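PDB 5ZIY: flagellar hook-associated protein 3, which probably forms part of the junction between the hook and the filament of the bacterial flagellum, as a hook-associated protein. Local coordinates for residues L139-M150 with L165-I176. Sequence-based numbering, arbitrary orientation.
Sequences LLSPVIKTLKQM and LLEENKQNLDGI
Thr146 turns its OG1 away from its own carbonyl carbon (chi1 -59°), and Asn172 places its amide likewise (chi1 -63°). These torsions bring the two side chains together from opposite directions, with Thr146 OG1 3.0 Å from Asn172 ND2. The two residues lie in an antiparallel helix pair, part of the helical bundle of this flagellar junction protein. The short segment axes approach to 9.4 Å at 152° between their directions. Thr146 is a knob in a hole made by Leu165, Glu168, Asn169 and Asn172. Its OG1 lies 2.9 Å from Glu168 OE1 and also 2.9 Å from Pro142 O, one turn back in its own helix. The single hydroxyl proton could serve either acceptor. The methyl CG2 lies 3.5 Å from Glu168 OE1 and close to Leu165 O.

Asn172 ND2 donates to a water. That water gives its two protons to Val143 O and Asn169 OD1, and so bridges the two helices. Asn169 ND2 is held by Leu49 O of helix 8-60, which fixes the rotation of this amide. A second water bridges Leu139 O and Asn172 O nearer the Leu139 end.

Apolar groups close both ends. At one, the side chain of Ile176 crosses those of Leu139 and Leu140 at about a right angle, its CD1 3.6 Å from Leu140 CD2. Leu140 and Val143 also touch helix 67-87, and Val143 touches helix 8-60 as well. At the other, Leu165 slides past Met150, while its CD1 meets the backbone of Gln149 and its CD2 the side chain. The extended chain of Met150 reaches across to Asn169, where its methyl CE lies 3.4 Å from Asn169 CB.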
ATOM      1  N   LEU A 139       3.538  -1.855   9.417  1.00 18.15           N
ATOM      2  CA  LEU A 139       3.022  -2.796   8.439  1.00 17.47           C
ATOM      3  C   LEU A 139       4.172  -3.462   7.689  1.00 17.20           C
ATOM      4  O   LEU A 139       4.122  -4.654   7.395  1.00 17.41           O
ATOM      5  CB  LEU A 139       2.122  -2.044   7.455  1.00 16.95           C
ATOM      6  CG  LEU A 139       1.399  -2.814   6.348  1.00 16.54           C
ATOM      7  CD1 LEU A 139       0.134  -3.535   6.897  1.00 17.61           C
ATOM      8  CD2 LEU A 139       1.099  -1.843   5.215  1.00 15.94           C
ATOM      9  N   LEU A 140       5.210  -2.683   7.365  1.00 16.60           N
ATOM     10  CA  LEU A 140       6.233  -3.128   6.378  1.00 15.96           C
ATOM     11  C   LEU A 140       7.633  -3.334   6.944  1.00 16.85           C
ATOM     12  O   LEU A 140       8.395  -4.154   6.412  1.00 17.21           O
ATOM     13  CB  LEU A 140       6.281  -2.167   5.186  1.00 14.97           C
ATOM     14  CG  LEU A 140       5.029  -2.196   4.311  1.00 15.39           C
ATOM     15  CD1 LEU A 140       5.018  -1.001   3.377  1.00 13.86           C
ATOM     16  CD2 LEU A 140       4.883  -3.508   3.482  1.00 14.87           C
ATOM     17  N   SER A 141       7.989  -2.664   8.038  1.00 17.14           N
ATOM     18  CA  SER A 141       9.272  -2.985   8.651  1.00 18.30           C
ATOM     19  C   SER A 141       9.370  -4.457   9.007  1.00 18.80           C
ATOM     20  O   SER A 141      10.389  -5.082   8.751  1.00 19.10           O
ATOM     21  CB  SER A 141       9.592  -2.096   9.867  1.00 19.19           C
ATOM     22  OG  SER A 141       9.904  -0.829   9.392  1.00 21.08           O
ATOM     23  N   PRO A 142       8.298  -5.046   9.546  1.00 19.69           N
ATOM     24  CA  PRO A 142       8.555  -6.446   9.896  1.00 20.33           C
ATOM     25  C   PRO A 142       8.522  -7.376   8.676  1.00 20.35           C
ATOM     26  O   PRO A 142       9.189  -8.419   8.688  1.00 22.02           O
ATOM     27  CB  PRO A 142       7.454  -6.795  10.950  1.00 21.59           C
ATOM     28  CG  PRO A 142       6.769  -5.545  11.298  1.00 21.52           C
ATOM     29  CD  PRO A 142       7.050  -4.539  10.145  1.00 19.95           C
ATOM     30  N   VAL A 143       7.779  -7.001   7.636  1.00 18.74           N
ATOM     31  CA  VAL A 143       7.807  -7.714   6.392  1.00 18.45           C
ATOM     32  C   VAL A 143       9.210  -7.832   5.882  1.00 18.42           C
ATOM     33  O   VAL A 143       9.675  -8.927   5.585  1.00 19.10           O
ATOM     34  CB  VAL A 143       6.956  -7.036   5.326  1.00 17.50           C
ATOM     35  CG1 VAL A 143       7.188  -7.675   3.976  1.00 17.53           C
ATOM     36  CG2 VAL A 143       5.502  -7.166   5.710  1.00 17.85           C
ATOM     37  N   ILE A 144       9.888  -6.687   5.809  1.00 17.86           N
ATOM     38  CA  ILE A 144      11.231  -6.610   5.244  1.00 18.05           C
ATOM     39  C   ILE A 144      12.249  -7.311   6.140  1.00 19.12           C
ATOM     40  O   ILE A 144      13.103  -8.031   5.655  1.00 19.67           O
ATOM     41  CB  ILE A 144      11.642  -5.132   4.976  1.00 17.56           C
ATOM     42  CG1 ILE A 144      10.670  -4.502   3.998  1.00 16.66           C
ATOM     43  CG2 ILE A 144      13.108  -5.025   4.497  1.00 18.22           C
ATOM     44  CD1 ILE A 144      10.699  -2.948   3.933  1.00 16.79           C
ATOM     45  N   LYS A 145      12.158  -7.103   7.449  1.00 19.64           N
ATOM     46  CA  LYS A 145      13.126  -7.716   8.378  1.00 20.93           C
ATOM     47  C   LYS A 145      13.053  -9.221   8.307  1.00 21.61           C
ATOM     48  O   LYS A 145      14.087  -9.874   8.293  1.00 22.40           O
ATOM     49  CB  LYS A 145      12.897  -7.254   9.817  1.00 21.76           C
ATOM     50  CG  LYS A 145      13.269  -5.795  10.006  1.00 24.17           C
ATOM     51  CD  LYS A 145      12.830  -5.211  11.343  1.00 27.81           C
ATOM     52  CE  LYS A 145      13.433  -3.801  11.548  1.00 30.01           C
ATOM     53  NZ  LYS A 145      12.747  -2.981  12.606  1.00 32.12           N
ATOM     54  N   THR A 146      11.824  -9.756   8.257  1.00 21.51           N
ATOM     55  CA  THR A 146      11.623 -11.192   8.125  1.00 22.41           C
ATOM     56  C   THR A 146      12.229 -11.696   6.796  1.00 22.19           C
ATOM     57  O   THR A 146      12.948 -12.675   6.800  1.00 23.17           O
ATOM     58  CB  THR A 146      10.141 -11.577   8.230  1.00 22.63           C
ATOM     59  OG1 THR A 146       9.633 -11.145   9.506  1.00 23.24           O
ATOM     60  CG2 THR A 146       9.943 -13.113   8.096  1.00 23.98           C
ATOM     61  N   LEU A 147      11.973 -11.003   5.676  1.00 21.13           N
ATOM     62  CA  LEU A 147      12.513 -11.471   4.380  1.00 21.33           C
ATOM     63  C   LEU A 147      14.064 -11.494   4.470  1.00 21.94           C
ATOM     64  O   LEU A 147      14.717 -12.420   3.994  1.00 22.88           O
ATOM     65  CB  LEU A 147      12.054 -10.587   3.199  1.00 20.41           C
ATOM     66  CG  LEU A 147      10.586 -10.727   2.759  1.00 20.40           C
ATOM     67  CD1 LEU A 147      10.259  -9.661   1.636  1.00 19.77           C
ATOM     68  CD2 LEU A 147      10.255 -12.143   2.324  1.00 21.37           C
ATOM     69  N   LYS A 148      14.639 -10.483   5.099  1.00 21.64           N
ATOM     70  CA  LYS A 148      16.093 -10.428   5.219  1.00 23.20           C
ATOM     71  C   LYS A 148      16.690 -11.579   6.035  1.00 24.44           C
ATOM     72  O   LYS A 148      17.689 -12.155   5.644  1.00 24.72           O
ATOM     73  CB  LYS A 148      16.538  -9.079   5.747  1.00 22.62           C
ATOM     74  CG  LYS A 148      18.038  -8.920   5.715  1.00 26.21           C
ATOM     75  CD  LYS A 148      18.474  -7.723   6.464  1.00 27.57           C
ATOM     76  CE  LYS A 148      19.999  -7.592   6.469  1.00 30.98           C
ATOM     77  NZ  LYS A 148      20.492  -8.048   7.783  1.00 34.55           N
ATOM     78  N   GLN A 149      16.071 -11.929   7.154  1.00 25.69           N
ATOM     79  CA  GLN A 149      16.527 -13.069   7.934  1.00 27.69           C
ATOM     80  C   GLN A 149      16.269 -14.399   7.177  1.00 27.68           C
ATOM     81  O   GLN A 149      16.974 -15.389   7.397  1.00 27.27           O
ATOM     82  CB  GLN A 149      15.855 -13.113   9.316  1.00 28.35           C
ATOM     83  CG  GLN A 149      16.042 -11.881  10.189  1.00 32.44           C
ATOM     84  CD  GLN A 149      15.119 -11.923  11.424  1.00 39.81           C
ATOM     85  OE1 GLN A 149      15.198 -12.861  12.238  1.00 44.13           O
ATOM     86  NE2 GLN A 149      14.219 -10.927  11.548  1.00 41.12           N
ATOM     87  N   MET A 150      15.245 -14.415   6.313  1.00 27.82           N
ATOM     88  CA  MET A 150      14.922 -15.593   5.496  1.00 28.66           C
ATOM     89  C   MET A 150      16.052 -15.838   4.510  1.00 28.46           C
ATOM     90  O   MET A 150      16.592 -16.914   4.448  1.00 28.18           O
ATOM     91  CB  MET A 150      13.613 -15.401   4.739  1.00 29.37           C
ATOM     92  CG  MET A 150      12.348 -15.775   5.514  1.00 32.17           C
ATOM     93  SD  MET A 150      10.845 -15.566   4.491  1.00 31.48           S
ATOM     94  CE  MET A 150       9.651 -16.622   5.321  1.00 37.37           C
ATOM     95  N   LEU A 165      10.620 -18.363  10.916  1.00 33.30           N
ATOM     96  CA  LEU A 165      10.487 -17.312   9.953  1.00 30.77           C
ATOM     97  C   LEU A 165       9.292 -17.552   9.028  1.00 31.28           C
ATOM     98  O   LEU A 165       8.685 -16.583   8.562  1.00 29.53           O
ATOM     99  CB  LEU A 165      11.779 -17.162   9.166  1.00 29.95           C
ATOM    100  CG  LEU A 165      12.974 -16.663  10.000  1.00 30.90           C
ATOM    101  CD1 LEU A 165      14.260 -16.788   9.195  1.00 31.36           C
ATOM    102  CD2 LEU A 165      12.746 -15.224  10.446  1.00 28.75           C
ATOM    103  N   LEU A 166       8.977 -18.829   8.767  1.00 34.18           N
ATOM    104  CA  LEU A 166       7.792 -19.206   7.988  1.00 35.94           C
ATOM    105  C   LEU A 166       6.549 -18.645   8.663  1.00 35.91           C
ATOM    106  O   LEU A 166       5.705 -18.057   8.013  1.00 35.02           O
ATOM    107  CB  LEU A 166       7.667 -20.734   7.860  1.00 40.46           C
ATOM    108  CG  LEU A 166       6.502 -21.331   7.070  1.00 43.90           C
ATOM    109  CD1 LEU A 166       6.705 -21.065   5.604  1.00 43.31           C
ATOM    110  CD2 LEU A 166       6.305 -22.845   7.310  1.00 49.65           C
ATOM    111  N   GLU A 167       6.446 -18.839   9.975  1.00 37.92           N
ATOM    112  CA  GLU A 167       5.303 -18.312  10.746  1.00 39.50           C
ATOM    113  C   GLU A 167       5.315 -16.792  10.793  1.00 34.95           C
ATOM    114  O   GLU A 167       4.266 -16.171  10.680  1.00 34.68           O
ATOM    115  CB  GLU A 167       5.251 -18.884  12.178  1.00 43.11           C
ATOM    116  CG  GLU A 167       4.185 -19.970  12.386  1.00 52.12           C
ATOM    117  CD  GLU A 167       2.728 -19.455  12.345  1.00 56.19           C
ATOM    118  OE1 GLU A 167       2.475 -18.261  12.615  1.00 55.25           O
ATOM    119  OE2 GLU A 167       1.820 -20.272  12.073  1.00 64.66           O
ATOM    120  N   GLU A 168       6.493 -16.201  10.987  1.00 32.51           N
ATOM    121  CA  GLU A 168       6.616 -14.731  10.961  1.00 29.99           C
ATOM    122  C   GLU A 168       6.088 -14.165   9.639  1.00 27.70           C
ATOM    123  O   GLU A 168       5.322 -13.192   9.633  1.00 26.82           O
ATOM    124  CB  GLU A 168       8.055 -14.259  11.120  1.00 28.76           C
ATOM    125  CG  GLU A 168       8.526 -14.108  12.556  1.00 33.79           C
ATOM    126  CD  GLU A 168       9.858 -13.388  12.638  1.00 35.84           C
ATOM    127  OE1 GLU A 168      10.390 -12.947  11.586  1.00 34.66           O
ATOM    128  OE2 GLU A 168      10.384 -13.271  13.761  1.00 43.08           O
ATOM    129  N   ASN A 169       6.504 -14.772   8.531  1.00 27.45           N
ATOM    130  CA  ASN A 169       6.041 -14.317   7.213  1.00 26.27           C
ATOM    131  C   ASN A 169       4.535 -14.506   7.035  1.00 27.53           C
ATOM    132  O   ASN A 169       3.892 -13.678   6.373  1.00 26.82           O
ATOM    133  CB  ASN A 169       6.823 -14.987   6.067  1.00 27.02           C
ATOM    134  CG  ASN A 169       6.411 -14.463   4.694  1.00 27.18           C
ATOM    135  OD1 ASN A 169       6.625 -13.292   4.398  1.00 28.50           O
ATOM    136  ND2 ASN A 169       5.841 -15.320   3.856  1.00 29.00           N
ATOM    137  N   LYS A 170       3.965 -15.572   7.597  1.00 30.61           N
ATOM    138  CA  LYS A 170       2.516 -15.765   7.515  1.00 33.17           C
ATOM    139  C   LYS A 170       1.769 -14.633   8.244  1.00 32.12           C
ATOM    140  O   LYS A 170       0.835 -14.067   7.701  1.00 31.41           O
ATOM    141  CB  LYS A 170       2.068 -17.134   8.067  1.00 38.32           C
ATOM    142  CG  LYS A 170       2.393 -18.334   7.171  1.00 42.36           C
ATOM    143  CD  LYS A 170       1.601 -19.584   7.579  1.00 49.95           C
ATOM    144  CE  LYS A 170       1.714 -20.736   6.562  1.00 55.01           C
ATOM    145  NZ  LYS A 170       2.718 -21.745   6.983  1.00 58.02           N
ATOM    146  N   GLN A 171       2.176 -14.315   9.467  1.00 32.50           N
ATOM    147  CA  GLN A 171       1.596 -13.183  10.220  1.00 32.96           C
ATOM    148  C   GLN A 171       1.802 -11.833   9.550  1.00 28.62           C
ATOM    149  O   GLN A 171       0.905 -10.996   9.553  1.00 28.66           O
ATOM    150  CB  GLN A 171       2.158 -13.136  11.633  1.00 35.38           C
ATOM    151  CG  GLN A 171       1.664 -14.295  12.489  1.00 43.65           C
ATOM    152  CD  GLN A 171       2.328 -14.335  13.842  1.00 50.58           C
ATOM    153  OE1 GLN A 171       3.385 -13.731  14.042  1.00 52.83           O
ATOM    154  NE2 GLN A 171       1.723 -15.060  14.784  1.00 57.28           N
ATOM    155  N   ASN A 172       2.965 -11.622   8.948  1.00 25.81           N
ATOM    156  CA  ASN A 172       3.192 -10.397   8.177  1.00 23.11           C
ATOM    157  C   ASN A 172       2.253 -10.289   6.985  1.00 22.40           C
ATOM    158  O   ASN A 172       1.647  -9.256   6.768  1.00 21.41           O
ATOM    159  CB  ASN A 172       4.627 -10.331   7.688  1.00 21.95           C
ATOM    160  CG  ASN A 172       5.637 -10.261   8.812  1.00 22.75           C
ATOM    161  OD1 ASN A 172       5.331  -9.830   9.921  1.00 23.99           O
ATOM    162  ND2 ASN A 172       6.875 -10.661   8.505  1.00 22.59           N
ATOM    163  N   LEU A 173       2.108 -11.388   6.249  1.00 24.32           N
ATOM    164  CA  LEU A 173       1.235 -11.450   5.082  1.00 25.86           C
ATOM    165  C   LEU A 173      -0.234 -11.164   5.460  1.00 27.64           C
ATOM    166  O   LEU A 173      -0.932 -10.433   4.739  1.00 26.80           O
ATOM    167  CB  LEU A 173       1.352 -12.827   4.434  1.00 28.57           C
ATOM    168  CG  LEU A 173       0.515 -13.149   3.207  1.00 31.95           C
ATOM    169  CD1 LEU A 173       0.645 -12.038   2.197  1.00 31.53           C
ATOM    170  CD2 LEU A 173       0.942 -14.484   2.628  1.00 35.10           C
ATOM    171  N   ASP A 174      -0.685 -11.714   6.587  1.00 29.78           N
ATOM    172  CA  ASP A 174      -2.041 -11.430   7.085  1.00 32.05           C
ATOM    173  C   ASP A 174      -2.204  -9.936   7.364  1.00 28.79           C
ATOM    174  O   ASP A 174      -3.253  -9.355   7.160  1.00 29.94           O
ATOM    175  CB  ASP A 174      -2.318 -12.183   8.388  1.00 36.44           C
ATOM    176  CG  ASP A 174      -2.377 -13.692   8.210  1.00 42.80           C
ATOM    177  OD1 ASP A 174      -2.573 -14.170   7.067  1.00 47.60           O
ATOM    178  OD2 ASP A 174      -2.240 -14.406   9.236  1.00 48.94           O
ATOM    179  N   GLY A 175      -1.176  -9.318   7.894  1.00 26.78           N
ATOM    180  CA  GLY A 175      -1.146  -7.858   8.002  1.00 24.94           C
ATOM    181  C   GLY A 175      -1.302  -7.171   6.639  1.00 21.44           C
ATOM    182  O   GLY A 175      -2.012  -6.196   6.526  1.00 21.00           O
ATOM    183  N   ILE A 176      -0.680  -7.693   5.597  1.00 20.27           N
ATOM    184  CA  ILE A 176      -0.780  -7.042   4.277  1.00 18.81           C
ATOM    185  C   ILE A 176      -2.160  -7.312   3.662  1.00 19.89           C
ATOM    186  O   ILE A 176      -2.751  -6.448   3.014  1.00 18.84           O
ATOM    187  CB  ILE A 176       0.274  -7.584   3.287  1.00 18.66           C
ATOM    188  CG1 ILE A 176       1.700  -7.209   3.753  1.00 18.14           C
ATOM    189  CG2 ILE A 176      -0.088  -7.162   1.837  1.00 18.52           C
ATOM    190  CD1 ILE A 176       2.032  -5.704   3.760  1.00 17.45           C
TER
HETATM  191  O   HOH W   1       2.373  -6.667   7.873  1.00 18.13           O
HETATM  192  O   HOH W   2       7.802 -11.174   5.792  1.00 19.65           O